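PDB 2XQ0: leucine aminopeptidase 2 from Saccharomyces cerevisiae, which cleaves amino-terminal residues, preferentially from di- and tripeptides, with a single zinc ion, and in vitro has a low epoxide hydrolase activity. Local coordinates for residues K392-N395 / L396-L400; H339-P342 / T343-F346. One frame throughout, in Å; residues are numbered along the deposited sequence.

Contact 1 (K392-N395 / L396-L400); sequences KGFN and LLFHL
Leu396 N donates to Lys392 O at 3.0 Å, the first of four successive i to i+4 bonds across the two segments; Leu400 N to Leu396 O carries the series on. The CB of Leu396 rests against two carbonyl oxygens of the preceding turn, Lys392 O and Gly393 O, while its isobutyl end reaches Leu371, Trp321 and Leu455. Leu397 follows with a longer bond, its N 3.2 Å from Gly393 O. Because its CG stands beside the backbone N (chi1 -63°), the branch folds back along the helix, and CG comes to 3.6 Å from that same oxygen.

Phe398 meets another aromatic side chain of the same helix, Phe394. Its N is bonded to Phe394 O at 2.9 Å, and the two side chains leave the helix side by side in the same direction, each with CG anti to its N. Phe398 CB sits over one face of the Phe394 ring, toward the rim, 3.9 Å from Phe394 CZ, a CH-pi contact. The rings themselves are nearly parallel, with 21° between their planes, but slid so far apart that their centroids are 5.7 Å from each other and they hardly overlap. The closest touch is therefore from the methylene to the ring. His399 N is the fourth donor, to Asn395 O at 3.0 Å, and the Asn395 amide turns back to Glu391 O through ND2.

Helix 388-403 also carries Tyr390, the proton donor, one turn before Phe394. Around it, helix 321-339 receives Phe394 on Val328 and Leu397 on Trp326 and Tyr329, and Arg332 makes a cation-pi contact with the Phe394 ring. Helix 451-456 packs against Asn395 and Leu396 through Trp454, whose ring also meets that of His399, and helix 341-360 meets Phe394 at Ala348 and Asn395 at Trp352.

Contact 2 (H339-P342 / T343-F346); sequences HGEP and TRHF
Glu341 OE2 is gripped by the Arg344 guanidinium, taking its straightest bond from NE at 3.0 Å on the syn lone pair, with a weak bond from NH2 at 3.3 Å. The oxygen lies close to the guanidinium plane, at its edge, yet the carboxylate is turned 78° from that plane, so OE1 is left with weak bonds to NE and NH2. OE1 also forms a salt bridge with Lys407. The bend in the Glu341 chain at chi2 (-62°) brings the acid back alongside Arg344. On another flank, the edge of the His345 ring brings its CD2 and NE2 each 3.0 Å from Glu341 OE2, while ND1 accepts from Ile467 N.

Arg344 NH2 has a second acidic partner in Glu401, so the guanidinium is shared by two carboxylates. A methionine here would probably leave Glu401 without this cationic partner and Glu341 with only Lys407 of the two cations described, its carboxylate freer to turn.

At the helix start, the O of Gly340, the N-cap, receives weak bonds from Thr343 N and Arg344 N; at its positive phi a CB would jam against His339 O, which calls for glycine. A water donates to His339 O at 2.7 Å and is hydrogen-bonded to Thr343 OG1, tying one helix to the next. His345 N to Glu341 O and Phe346 N to Pro342 O continue the helix.

Helix 341-360 thus begins directly after helix 321-339, against whose Tyr329, Arg332 and Arg333 Arg344 packs; Phe346 packs on Leu470 and Ala471 of helix 469-484 and on Leu513 of helix 508-519.

Contact 2 lies earlier in the chain than contact 1, and their centres are about 16 Å apart, both within the M1 peptidase domain. They meet directly: Phe398 CE1 packs 3.6 Å from Arg344 NH2, and Phe398 CZ lies 4.0 Å from His345 CE1, so the Phe398 ring of helix 388-403 leans on the first turn of helix 341-360. Contact 1 is the nearer to catalysis. The side chain of Phe394 is about 6 Å from that of Tyr390 and about 11 Å from both the zinc ion and the bound bestatin. In contact 2, the side chain of Phe346 stands about 14 Å from the inhibitor.

Contact 1 (K392-N395 / L396-L400)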
ATOM      1  N   LYS A 392       1.899  -6.307 -13.055  1.00 20.52           N
ATOM      2  CA  LYS A 392       2.387  -6.128 -14.414  1.00 15.85           C
ATOM      3  C   LYS A 392       3.728  -5.409 -14.318  1.00 16.08           C
ATOM      4  O   LYS A 392       4.655  -5.682 -15.085  1.00 21.14           O
ATOM      5  CB  LYS A 392       1.369  -5.354 -15.290  1.00 16.39           C
ATOM      6  CG  LYS A 392       1.715  -5.378 -16.780  1.00 27.26           C
ATOM      7  CD  LYS A 392       0.755  -4.571 -17.670  1.00 35.72           C
ATOM      8  CE  LYS A 392      -0.450  -5.382 -18.134  1.00 29.50           C
ATOM      9  NZ  LYS A 392      -1.159  -4.761 -19.335  1.00 23.91           N
ATOM     10  N   GLY A 393       3.833  -4.486 -13.363  1.00 19.66           N
ATOM     11  CA  GLY A 393       5.089  -3.787 -13.120  1.00 16.08           C
ATOM     12  C   GLY A 393       6.197  -4.747 -12.766  1.00 24.65           C
ATOM     13  O   GLY A 393       7.246  -4.761 -13.405  1.00 22.27           O
ATOM     14  N   PHE A 394       5.963  -5.553 -11.735  1.00 18.12           N
ATOM     15  CA  PHE A 394       6.892  -6.623 -11.376  1.00 17.88           C
ATOM     16  C   PHE A 394       7.249  -7.523 -12.555  1.00 18.19           C
ATOM     17  O   PHE A 394       8.415  -7.855 -12.768  1.00 18.98           O
ATOM     18  CB  PHE A 394       6.299  -7.492 -10.267  1.00 15.27           C
ATOM     19  CG  PHE A 394       6.937  -8.843 -10.189  1.00 15.91           C
ATOM     20  CD1 PHE A 394       8.162  -9.002  -9.578  1.00 17.03           C
ATOM     21  CD2 PHE A 394       6.340  -9.932 -10.782  1.00 18.88           C
ATOM     22  CE1 PHE A 394       8.778 -10.233  -9.533  1.00 20.29           C
ATOM     23  CE2 PHE A 394       6.953 -11.177 -10.738  1.00 26.51           C
ATOM     24  CZ  PHE A 394       8.169 -11.326 -10.113  1.00 23.54           C
ATOM     25  N   ASN A 395       6.250  -7.955 -13.316  1.00 17.85           N
ATOM     26  CA  ASN A 395       6.537  -8.854 -14.436  1.00 22.83           C
ATOM     27  C   ASN A 395       7.365  -8.257 -15.560  1.00 24.78           C
ATOM     28  O   ASN A 395       8.150  -8.965 -16.202  1.00 22.84           O
ATOM     29  CB  ASN A 395       5.253  -9.482 -14.975  1.00 23.11           C
ATOM     30  CG  ASN A 395       4.855 -10.709 -14.172  1.00 29.22           C
ATOM     31  OD1 ASN A 395       5.519 -11.744 -14.244  1.00 30.56           O
ATOM     32  ND2 ASN A 395       3.807 -10.584 -13.362  1.00 23.32           N
ATOM     33  N   LEU A 396       7.218  -6.961 -15.800  1.00 19.01           N
ATOM     34  CA  LEU A 396       8.103  -6.323 -16.777  1.00 23.95           C
ATOM     35  C   LEU A 396       9.542  -6.350 -16.264  1.00 19.00           C
ATOM     36  O   LEU A 396      10.477  -6.667 -17.010  1.00 21.13           O
ATOM     37  CB  LEU A 396       7.651  -4.890 -17.073  1.00 19.14           C
ATOM     38  CG  LEU A 396       8.634  -4.049 -17.871  1.00 23.62           C
ATOM     39  CD1 LEU A 396       9.008  -4.775 -19.149  1.00 27.82           C
ATOM     40  CD2 LEU A 396       8.035  -2.673 -18.162  1.00 18.78           C
ATOM     41  N   LEU A 397       9.728  -6.066 -14.976  1.00 16.96           N
ATOM     42  CA  LEU A 397      11.096  -6.065 -14.414  1.00 21.35           C
ATOM     43  C   LEU A 397      11.726  -7.464 -14.343  1.00 24.04           C
ATOM     44  O   LEU A 397      12.933  -7.629 -14.543  1.00 21.88           O
ATOM     45  CB  LEU A 397      11.099  -5.417 -13.034  1.00 21.29           C
ATOM     46  CG  LEU A 397      10.691  -3.941 -13.074  1.00 23.89           C
ATOM     47  CD1 LEU A 397      10.506  -3.395 -11.677  1.00 21.24           C
ATOM     48  CD2 LEU A 397      11.731  -3.146 -13.849  1.00 21.74           C
ATOM     49  N   PHE A 398      10.908  -8.457 -14.013  1.00 19.64           N
ATOM     50  CA  PHE A 398      11.346  -9.837 -13.986  1.00 17.77           C
ATOM     51  C   PHE A 398      11.751 -10.315 -15.402  1.00 30.58           C
ATOM     52  O   PHE A 398      12.707 -11.085 -15.569  1.00 28.50           O
ATOM     53  CB  PHE A 398      10.245 -10.730 -13.397  1.00 22.71           C
ATOM     54  CG  PHE A 398      10.672 -12.169 -13.215  1.00 29.39           C
ATOM     55  CD1 PHE A 398      11.587 -12.513 -12.233  1.00 27.37           C
ATOM     56  CD2 PHE A 398      10.172 -13.170 -14.037  1.00 34.46           C
ATOM     57  CE1 PHE A 398      12.007 -13.842 -12.072  1.00 30.64           C
ATOM     58  CE2 PHE A 398      10.579 -14.496 -13.876  1.00 39.83           C
ATOM     59  CZ  PHE A 398      11.503 -14.825 -12.887  1.00 28.80           C
ATOM     60  N   HIS A 399      11.012  -9.857 -16.410  1.00 26.75           N
ATOM     61  CA  HIS A 399      11.323 -10.153 -17.808  1.00 30.06           C
ATOM     62  C   HIS A 399      12.676  -9.559 -18.194  1.00 29.63           C
ATOM     63  O   HIS A 399      13.515 -10.228 -18.798  1.00 28.32           O
ATOM     64  CB  HIS A 399      10.224  -9.593 -18.716  1.00 26.54           C
ATOM     65  CG  HIS A 399      10.453  -9.850 -20.175  1.00 28.73           C
ATOM     66  ND1 HIS A 399      10.548 -11.120 -20.698  1.00 32.48           N
ATOM     67  CD2 HIS A 399      10.602  -9.002 -21.215  1.00 36.48           C
ATOM     68  CE1 HIS A 399      10.752 -11.042 -22.001  1.00 33.42           C
ATOM     69  NE2 HIS A 399      10.788  -9.767 -22.342  1.00 34.90           N
ATOM     70  N   LEU A 400      12.883  -8.303 -17.814  1.00 22.16           N
ATOM     71  CA  LEU A 400      14.129  -7.598 -18.074  1.00 27.52           C
ATOM     72  C   LEU A 400      15.309  -8.270 -17.375  1.00 27.30           C
ATOM     73  O   LEU A 400      16.365  -8.457 -17.973  1.00 31.16           O
ATOM     74  CB  LEU A 400      14.004  -6.140 -17.622  1.00 24.71           C
ATOM     75  CG  LEU A 400      13.090  -5.280 -18.505  1.00 25.31           C
ATOM     76  CD1 LEU A 400      13.001  -3.836 -17.990  1.00 22.44           C
ATOM     77  CD2 LEU A 400      13.537  -5.306 -19.966  1.00 34.25           C
TER

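Contact 2 (H339-P342 / T343-F346)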
ATOM      1  N   HIS A 339      15.157 -16.924   1.461  1.00 25.69           N
ATOM      2  CA  HIS A 339      14.503 -18.221   1.426  1.00 26.68           C
ATOM      3  C   HIS A 339      14.772 -19.071   0.169  1.00 28.51           C
ATOM      4  O   HIS A 339      14.464 -20.246   0.153  1.00 31.42           O
ATOM      5  CB  HIS A 339      13.001 -18.036   1.603  1.00 28.38           C
ATOM      6  CG  HIS A 339      12.622 -17.385   2.893  1.00 33.43           C
ATOM      7  ND1 HIS A 339      12.819 -17.987   4.116  1.00 29.91           N
ATOM      8  CD2 HIS A 339      12.046 -16.185   3.152  1.00 33.45           C
ATOM      9  CE1 HIS A 339      12.385 -17.186   5.073  1.00 36.46           C
ATOM     10  NE2 HIS A 339      11.905 -16.090   4.513  1.00 34.68           N
ATOM     11  N   GLY A 340      15.337 -18.484  -0.873  1.00 24.97           N
ATOM     12  CA  GLY A 340      15.605 -19.226  -2.091  1.00 30.64           C
ATOM     13  C   GLY A 340      14.619 -18.926  -3.208  1.00 22.45           C
ATOM     14  O   GLY A 340      13.531 -18.391  -2.972  1.00 22.47           O
ATOM     15  N   GLU A 341      14.993 -19.297  -4.429  1.00 28.65           N
ATOM     16  CA  GLU A 341      14.200 -18.992  -5.609  1.00 26.21           C
ATOM     17  C   GLU A 341      12.796 -19.591  -5.592  1.00 24.59           C
ATOM     18  O   GLU A 341      11.858 -18.951  -6.075  1.00 22.31           O
ATOM     19  CB  GLU A 341      14.942 -19.368  -6.902  1.00 32.33           C
ATOM     20  CG  GLU A 341      15.974 -18.346  -7.330  1.00 37.18           C
ATOM     21  CD  GLU A 341      15.359 -16.985  -7.627  1.00 43.78           C
ATOM     22  OE1 GLU A 341      16.043 -15.962  -7.438  1.00 52.47           O
ATOM     23  OE2 GLU A 341      14.195 -16.936  -8.056  1.00 40.65           O
ATOM     24  N   PRO A 342      12.630 -20.806  -5.033  1.00 22.62           N
ATOM     25  CA  PRO A 342      11.258 -21.335  -5.040  1.00 20.30           C
ATOM     26  C   PRO A 342      10.277 -20.456  -4.271  1.00 23.03           C
ATOM     27  O   PRO A 342       9.102 -20.374  -4.644  1.00 26.04           O
ATOM     28  CB  PRO A 342      11.411 -22.701  -4.365  1.00 22.53           C
ATOM     29  CG  PRO A 342      12.802 -23.112  -4.706  1.00 23.35           C
ATOM     30  CD  PRO A 342      13.599 -21.833  -4.604  1.00 17.49           C
ATOM     31  N   THR A 343      10.755 -19.831  -3.200  1.00 21.99           N
ATOM     32  CA  THR A 343       9.941 -18.913  -2.415  1.00 29.85           C
ATOM     33  C   THR A 343       9.619 -17.638  -3.206  1.00 22.50           C
ATOM     34  O   THR A 343       8.465 -17.198  -3.238  1.00 22.77           O
ATOM     35  CB  THR A 343      10.638 -18.575  -1.074  1.00 30.24           C
ATOM     36  OG1 THR A 343      10.818 -19.780  -0.330  1.00 32.79           O
ATOM     37  CG2 THR A 343       9.799 -17.616  -0.239  1.00 28.77           C
ATOM     38  N   ARG A 344      10.623 -17.050  -3.857  1.00 16.58           N
ATOM     39  CA  ARG A 344      10.371 -15.865  -4.676  1.00 18.24           C
ATOM     40  C   ARG A 344       9.329 -16.180  -5.749  1.00 19.52           C
ATOM     41  O   ARG A 344       8.394 -15.410  -5.988  1.00 21.00           O
ATOM     42  CB  ARG A 344      11.659 -15.353  -5.340  1.00 21.34           C
ATOM     43  CG  ARG A 344      11.372 -14.296  -6.429  1.00 27.50           C
ATOM     44  CD  ARG A 344      12.594 -13.445  -6.758  1.00 27.51           C
ATOM     45  NE  ARG A 344      13.488 -14.090  -7.721  1.00 30.12           N
ATOM     46  CZ  ARG A 344      13.909 -13.502  -8.836  1.00 25.97           C
ATOM     47  NH1 ARG A 344      13.512 -12.271  -9.120  1.00 23.86           N
ATOM     48  NH2 ARG A 344      14.719 -14.136  -9.669  1.00 27.46           N
ATOM     49  N   HIS A 345       9.511 -17.314  -6.412  1.00 19.95           N
ATOM     50  CA  HIS A 345       8.625 -17.709  -7.494  1.00 20.61           C
ATOM     51  C   HIS A 345       7.218 -18.020  -6.997  1.00 22.66           C
ATOM     52  O   HIS A 345       6.238 -17.718  -7.670  1.00 19.63           O
ATOM     53  CB  HIS A 345       9.217 -18.905  -8.239  1.00 21.55           C
ATOM     54  CG  HIS A 345      10.349 -18.537  -9.143  1.00 23.20           C
ATOM     55  ND1 HIS A 345      10.326 -18.775 -10.498  1.00 24.77           N
ATOM     56  CD2 HIS A 345      11.514 -17.899  -8.895  1.00 23.52           C
ATOM     57  CE1 HIS A 345      11.441 -18.326 -11.045  1.00 28.92           C
ATOM     58  NE2 HIS A 345      12.178 -17.784 -10.091  1.00 29.44           N
ATOM     59  N   PHE A 346       7.108 -18.638  -5.824  1.00 20.66           N
ATOM     60  CA  PHE A 346       5.784 -18.888  -5.242  1.00 17.61           C
ATOM     61  C   PHE A 346       5.058 -17.558  -5.037  1.00 20.97           C
ATOM     62  O   PHE A 346       3.881 -17.408  -5.336  1.00 20.28           O
ATOM     63  CB  PHE A 346       5.918 -19.632  -3.902  1.00 22.43           C
ATOM     64  CG  PHE A 346       4.597 -19.903  -3.226  1.00 26.97           C
ATOM     65  CD1 PHE A 346       3.737 -20.878  -3.716  1.00 31.99           C
ATOM     66  CD2 PHE A 346       4.204 -19.169  -2.126  1.00 36.08           C
ATOM     67  CE1 PHE A 346       2.521 -21.119  -3.105  1.00 36.41           C
ATOM     68  CE2 PHE A 346       2.992 -19.415  -1.506  1.00 33.89           C
ATOM     69  CZ  PHE A 346       2.148 -20.384  -1.994  1.00 26.33           C
TER
HETATM   70  O   HOH W   1      12.535 -21.431  -1.256  1.00 27.98           O